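Local coordinates for protein N-acyl-D-glutamate deacylase (Bordetella bronchiseptica, PDB 3GIP) that probably hydrolyses N-acyl-D-glutamate to D-glutamate and a carboxylate, as a zinc-dependent deacylase of the amidohydrolase superfamily, at residues A[63-76]-A[359-371]. Sequence-based numbering, arbitrary orientation.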
loop_
_atom_site.group_PDB
_atom_site.type_symbol
_atom_site.label_atom_id
_atom_site.label_comp_id
_atom_site.label_asym_id
_atom_site.label_seq_id
_atom_site.Cartn_x
_atom_site.Cartn_y
_atom_site.Cartn_z
ATOM N N ILE A 63 5.577 -7.311 -1.535
ATOM C CA ILE A 63 5.508 -6.245 -0.550
ATOM C C ILE A 63 4.522 -5.174 -1.009
ATOM O O ILE A 63 4.768 -4.459 -1.981
ATOM C CB ILE A 63 6.909 -5.621 -0.328
ATOM C CG1 ILE A 63 7.874 -6.704 0.161
ATOM C CG2 ILE A 63 6.828 -4.483 0.681
ATOM C CD1 ILE A 63 9.281 -6.209 0.444
ATOM N N ASP A 64 3.394 -5.088 -0.305
ATOM C CA ASP A 64 2.353 -4.116 -0.615
ATOM C C ASP A 64 2.728 -2.807 0.057
ATOM O O ASP A 64 2.507 -2.627 1.254
ATOM C CB ASP A 64 1.008 -4.615 -0.082
ATOM C CG ASP A 64 -0.149 -3.732 -0.494
ATOM O OD1 ASP A 64 0.081 -2.711 -1.181
ATOM O OD2 ASP A 64 -1.296 -4.064 -0.128
ATOM N N VAL A 65 3.291 -1.893 -0.724
ATOM C CA VAL A 65 3.735 -0.617 -0.193
ATOM C C VAL A 65 2.627 0.386 0.097
ATOM O O VAL A 65 2.890 1.433 0.683
ATOM C CB VAL A 65 4.780 0.038 -1.132
ATOM C CG1 VAL A 65 5.933 -0.936 -1.367
ATOM C CG2 VAL A 65 4.132 0.441 -2.458
ATOM N N HIS A 66 1.393 0.083 -0.302
ATOM C CA HIS A 66 0.307 1.015 -0.031
ATOM C C HIS A 66 -0.909 0.366 0.602
ATOM O O HIS A 66 -1.942 0.162 -0.048
ATOM C CB HIS A 66 -0.135 1.754 -1.295
ATOM C CG HIS A 66 -0.868 3.025 -1.001
ATOM N ND1 HIS A 66 -0.246 4.254 -0.977
ATOM C CD2 HIS A 66 -2.151 3.246 -0.626
ATOM C CE1 HIS A 66 -1.111 5.178 -0.596
ATOM N NE2 HIS A 66 -2.274 4.592 -0.376
ATOM N N GLY A 67 -0.788 0.051 1.884
ATOM C CA GLY A 67 -1.900 -0.558 2.579
ATOM C C GLY A 67 -2.554 0.409 3.546
ATOM O O GLY A 67 -1.962 1.418 3.931
ATOM N N HIS A 68 -3.799 0.110 3.901
ATOM C CA HIS A 68 -4.560 0.901 4.866
ATOM C C HIS A 68 -5.077 -0.089 5.901
ATOM O O HIS A 68 -6.100 0.142 6.544
ATOM C CB HIS A 68 -5.752 1.594 4.201
ATOM C CG HIS A 68 -5.387 2.813 3.416
ATOM N ND1 HIS A 68 -4.780 3.913 3.983
ATOM C CD2 HIS A 68 -5.556 3.110 2.106
ATOM C CE1 HIS A 68 -4.594 4.837 3.056
ATOM N NE2 HIS A 68 -5.057 4.374 1.908
ATOM N N ASP A 69 -4.353 -1.192 6.055
ATOM C CA ASP A 69 -4.740 -2.263 6.969
ATOM C C ASP A 69 -4.300 -2.038 8.416
ATOM O O ASP A 69 -4.295 -2.971 9.218
ATOM C CB ASP A 69 -4.153 -3.577 6.454
ATOM C CG ASP A 69 -4.249 -3.697 4.946
ATOM O OD1 ASP A 69 -5.286 -4.181 4.444
ATOM O OD2 ASP A 69 -3.287 -3.282 4.262
ATOM N N ASP A 70 -3.960 -0.796 8.738
ATOM C CA ASP A 70 -3.495 -0.417 10.071
ATOM C C ASP A 70 -4.167 -1.125 11.242
ATOM O O ASP A 70 -3.492 -1.672 12.119
ATOM C CB ASP A 70 -3.671 1.088 10.279
ATOM C CG ASP A 70 -2.883 1.909 9.292
ATOM O OD1 ASP A 70 -1.989 2.664 9.736
ATOM O OD2 ASP A 70 -3.157 1.801 8.078
ATOM N N LEU A 71 -5.494 -1.105 11.255
ATOM C CA LEU A 71 -6.251 -1.697 12.355
ATOM C C LEU A 71 -6.806 -3.092 12.100
ATOM O O LEU A 71 -7.505 -3.643 12.949
ATOM C CB LEU A 71 -7.410 -0.771 12.723
ATOM C CG LEU A 71 -7.082 0.720 12.812
ATOM C CD1 LEU A 71 -8.372 1.504 12.993
ATOM C CD2 LEU A 71 -6.110 0.980 13.951
ATOM N N MET A 72 -6.497 -3.670 10.947
ATOM C CA MET A 72 -7.012 -4.991 10.612
ATOM C C MET A 72 -6.335 -6.145 11.335
ATOM O O MET A 72 -6.894 -7.233 11.431
ATOM C CB MET A 72 -6.917 -5.217 9.101
ATOM C CG MET A 72 -7.744 -4.231 8.295
ATOM S SD MET A 72 -9.487 -4.273 8.749
ATOM C CE MET A 72 -9.599 -2.854 9.796
ATOM N N PHE A 73 -5.130 -5.915 11.839
ATOM C CA PHE A 73 -4.407 -6.967 12.536
ATOM C C PHE A 73 -5.128 -7.335 13.831
ATOM O O PHE A 73 -4.901 -8.399 14.401
ATOM C CB PHE A 73 -2.970 -6.506 12.778
ATOM C CG PHE A 73 -2.297 -6.002 11.526
ATOM C CD1 PHE A 73 -2.056 -6.865 10.458
ATOM C CD2 PHE A 73 -1.979 -4.657 11.383
ATOM C CE1 PHE A 73 -1.513 -6.389 9.263
ATOM C CE2 PHE A 73 -1.436 -4.167 10.191
ATOM C CZ PHE A 73 -1.205 -5.035 9.129
ATOM N N VAL A 74 -6.014 -6.453 14.282
ATOM C CA VAL A 74 -6.792 -6.717 15.487
ATOM C C VAL A 74 -8.255 -6.972 15.104
ATOM O O VAL A 74 -8.919 -7.830 15.688
ATOM C CB VAL A 74 -6.714 -5.533 16.493
ATOM C CG1 VAL A 74 -7.306 -4.272 15.880
ATOM C CG2 VAL A 74 -7.446 -5.895 17.780
ATOM N N GLU A 75 -8.744 -6.240 14.106
ATOM C CA GLU A 75 -10.128 -6.380 13.656
ATOM C C GLU A 75 -10.426 -7.618 12.808
ATOM O O GLU A 75 -11.383 -8.344 13.080
ATOM C CB GLU A 75 -10.556 -5.130 12.879
ATOM C CG GLU A 75 -10.715 -3.889 13.737
ATOM C CD GLU A 75 -11.395 -2.754 12.998
ATOM O OE1 GLU A 75 -12.383 -3.024 12.287
ATOM O OE2 GLU A 75 -10.959 -1.592 13.137
ATOM N N LYS A 76 -9.620 -7.847 11.775
ATOM C CA LYS A 76 -9.803 -8.983 10.871
ATOM C C LYS A 76 -8.434 -9.619 10.660
ATOM O O LYS A 76 -7.865 -9.550 9.573
ATOM C CB LYS A 76 -10.353 -8.496 9.526
ATOM C CG LYS A 76 -11.556 -7.574 9.640
ATOM C CD LYS A 76 -12.069 -7.164 8.268
ATOM C CE LYS A 76 -13.278 -6.245 8.382
ATOM N NZ LYS A 76 -13.809 -5.864 7.041
ATOM N N CYS A 359 10.952 3.334 -11.273
ATOM C CA CYS A 359 10.812 3.402 -9.821
ATOM C C CYS A 359 9.397 3.142 -9.334
ATOM O O CYS A 359 9.059 3.478 -8.198
ATOM C CB CYS A 359 11.277 4.765 -9.312
ATOM S SG CYS A 359 13.010 5.117 -9.693
ATOM N N CYS A 360 8.570 2.531 -10.177
ATOM C CA CYS A 360 7.194 2.268 -9.783
ATOM C C CYS A 360 6.992 0.907 -9.133
ATOM O O CYS A 360 7.277 -0.136 -9.719
ATOM C CB CYS A 360 6.246 2.397 -10.983
ATOM S SG CYS A 360 4.508 2.526 -10.487
ATOM N N MET A 361 6.488 0.933 -7.906
ATOM C CA MET A 361 6.204 -0.278 -7.151
ATOM C C MET A 361 4.699 -0.529 -7.245
ATOM O O MET A 361 3.975 0.243 -7.883
ATOM C CB MET A 361 6.600 -0.071 -5.688
ATOM C CG MET A 361 8.032 0.402 -5.510
ATOM S SD MET A 361 8.400 0.937 -3.821
ATOM C CE MET A 361 7.643 2.545 -3.813
ATOM N N VAL A 362 4.229 -1.599 -6.614
ATOM C CA VAL A 362 2.805 -1.916 -6.619
ATOM C C VAL A 362 2.227 -1.698 -5.222
ATOM O O VAL A 362 2.766 -2.200 -4.228
ATOM C CB VAL A 362 2.553 -3.382 -7.046
ATOM C CG1 VAL A 362 1.052 -3.678 -7.067
ATOM C CG2 VAL A 362 3.166 -3.632 -8.414
ATOM N N GLY A 363 1.142 -0.930 -5.160
ATOM C CA GLY A 363 0.463 -0.652 -3.902
ATOM C C GLY A 363 -1.008 -0.945 -4.129
ATOM O O GLY A 363 -1.624 -0.334 -4.997
ATOM N N SER A 364 -1.584 -1.860 -3.353
ATOM C CA SER A 364 -2.984 -2.236 -3.554
ATOM C C SER A 364 -4.006 -1.180 -3.157
ATOM O O SER A 364 -5.053 -1.056 -3.798
ATOM C CB SER A 364 -3.303 -3.530 -2.804
ATOM O OG SER A 364 -3.440 -3.289 -1.412
ATOM N N ASP A 365 -3.707 -0.430 -2.099
ATOM C CA ASP A 365 -4.608 0.603 -1.597
ATOM C C ASP A 365 -5.977 -0.002 -1.281
ATOM O O ASP A 365 -7.017 0.636 -1.462
ATOM C CB ASP A 365 -4.744 1.741 -2.616
ATOM C CG ASP A 365 -5.260 3.026 -1.993
ATOM O OD1 ASP A 365 -5.388 3.083 -0.752
ATOM O OD2 ASP A 365 -5.530 3.990 -2.740
ATOM N N GLY A 366 -5.967 -1.242 -0.804
ATOM C CA GLY A 366 -7.210 -1.904 -0.462
ATOM C C GLY A 366 -7.862 -1.241 0.736
ATOM O O GLY A 366 -7.174 -0.772 1.644
ATOM N N LEU A 367 -9.189 -1.179 0.728
ATOM C CA LEU A 367 -9.944 -0.592 1.834
ATOM C C LEU A 367 -10.783 -1.742 2.391
ATOM O O LEU A 367 -11.944 -1.917 2.029
ATOM C CB LEU A 367 -10.822 0.554 1.320
ATOM C CG LEU A 367 -10.029 1.730 0.739
ATOM C CD1 LEU A 367 -10.962 2.750 0.127
ATOM C CD2 LEU A 367 -9.186 2.370 1.838
ATOM N N PRO A 368 -10.186 -2.545 3.289
ATOM C CA PRO A 368 -10.760 -3.719 3.953
ATOM C C PRO A 368 -12.103 -3.631 4.674
ATOM O O PRO A 368 -12.777 -4.649 4.828
ATOM C CB PRO A 368 -9.631 -4.172 4.882
ATOM C CG PRO A 368 -8.942 -2.905 5.217
ATOM C CD PRO A 368 -8.871 -2.221 3.874
ATOM N N ASN A 369 -12.508 -2.444 5.107
ATOM C CA ASN A 369 -13.784 -2.334 5.811
ATOM C C ASN A 369 -14.974 -1.936 4.941
ATOM O O ASN A 369 -16.115 -1.953 5.405
ATOM C CB ASN A 369 -13.661 -1.371 6.998
ATOM C CG ASN A 369 -13.129 -0.014 6.600
ATOM O OD1 ASN A 369 -13.708 0.673 5.758
ATOM N ND2 ASN A 369 -12.019 0.385 7.213
ATOM N N ASP A 370 -14.718 -1.587 3.683
ATOM C CA ASP A 370 -15.791 -1.204 2.764
ATOM C C ASP A 370 -16.768 -2.362 2.548
ATOM O O ASP A 370 -16.359 -3.514 2.427
ATOM C CB ASP A 370 -15.209 -0.793 1.408
ATOM C CG ASP A 370 -14.532 0.561 1.440
ATOM O OD1 ASP A 370 -14.302 1.105 2.544
ATOM O OD2 ASP A 370 -14.219 1.083 0.347
ATOM N N ALA A 371 -18.061 -2.051 2.485
ATOM C CA ALA A 371 -19.078 -3.078 2.271
ATOM C C ALA A 371 -18.930 -3.687 0.878
ATOM O O ALA A 371 -19.038 -4.900 0.702
ATOM C CB ALA A 371 -20.472 -2.477 2.437
HETATM O O HOH W 1 5.278 -3.496 -4.667
HETATM O O HOH W 2 -4.968 -2.040 2.266
#
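The imidazoles of H66 and H68 both turn an edge to the carboxylate of D365, whose OD1 lies near each ring plane, 3.2 Å from H66 CD2 and 3.0 Å from H68 NE2. The carboxylate plane stands 74° from the H66 ring, which also meets the ring of the zinc ligand H248, and L367 CD2 comes obliquely to the H68 ring. H66 and H68 form the HxH motif that follows the first barrel strand in the amidohydrolase (TIM-barrel) fold, and D365 follows strand 360-362, the place of the family's conserved aspartate. Acetate and formate bound beside D365 are consistent with an active-site pocket.

Behind this site, D64, at the end of strand 57-64, grips S364 in the loop just after strand 360-362. Its CG is anti to the backbone N (chi1 -174°), which carries the carboxylate to S364: OD1 accepts S364 N at 2.9 Å and OD2 accepts S364 OG at 2.6 Å, both on the syn side. H66 N reaches OD1 from the face opposite S364 N, closing an Asx turn, while K82 forms salt bridges with D64 and D69. The backbone bond from D365 N to H66 O further ties the segments. Outward, P368 CG packs 3.6 Å from M72 CG beside W81, and the extended K76 side chain brings NZ 2.7 Å from P368 O, 38° above the carbonyl plane.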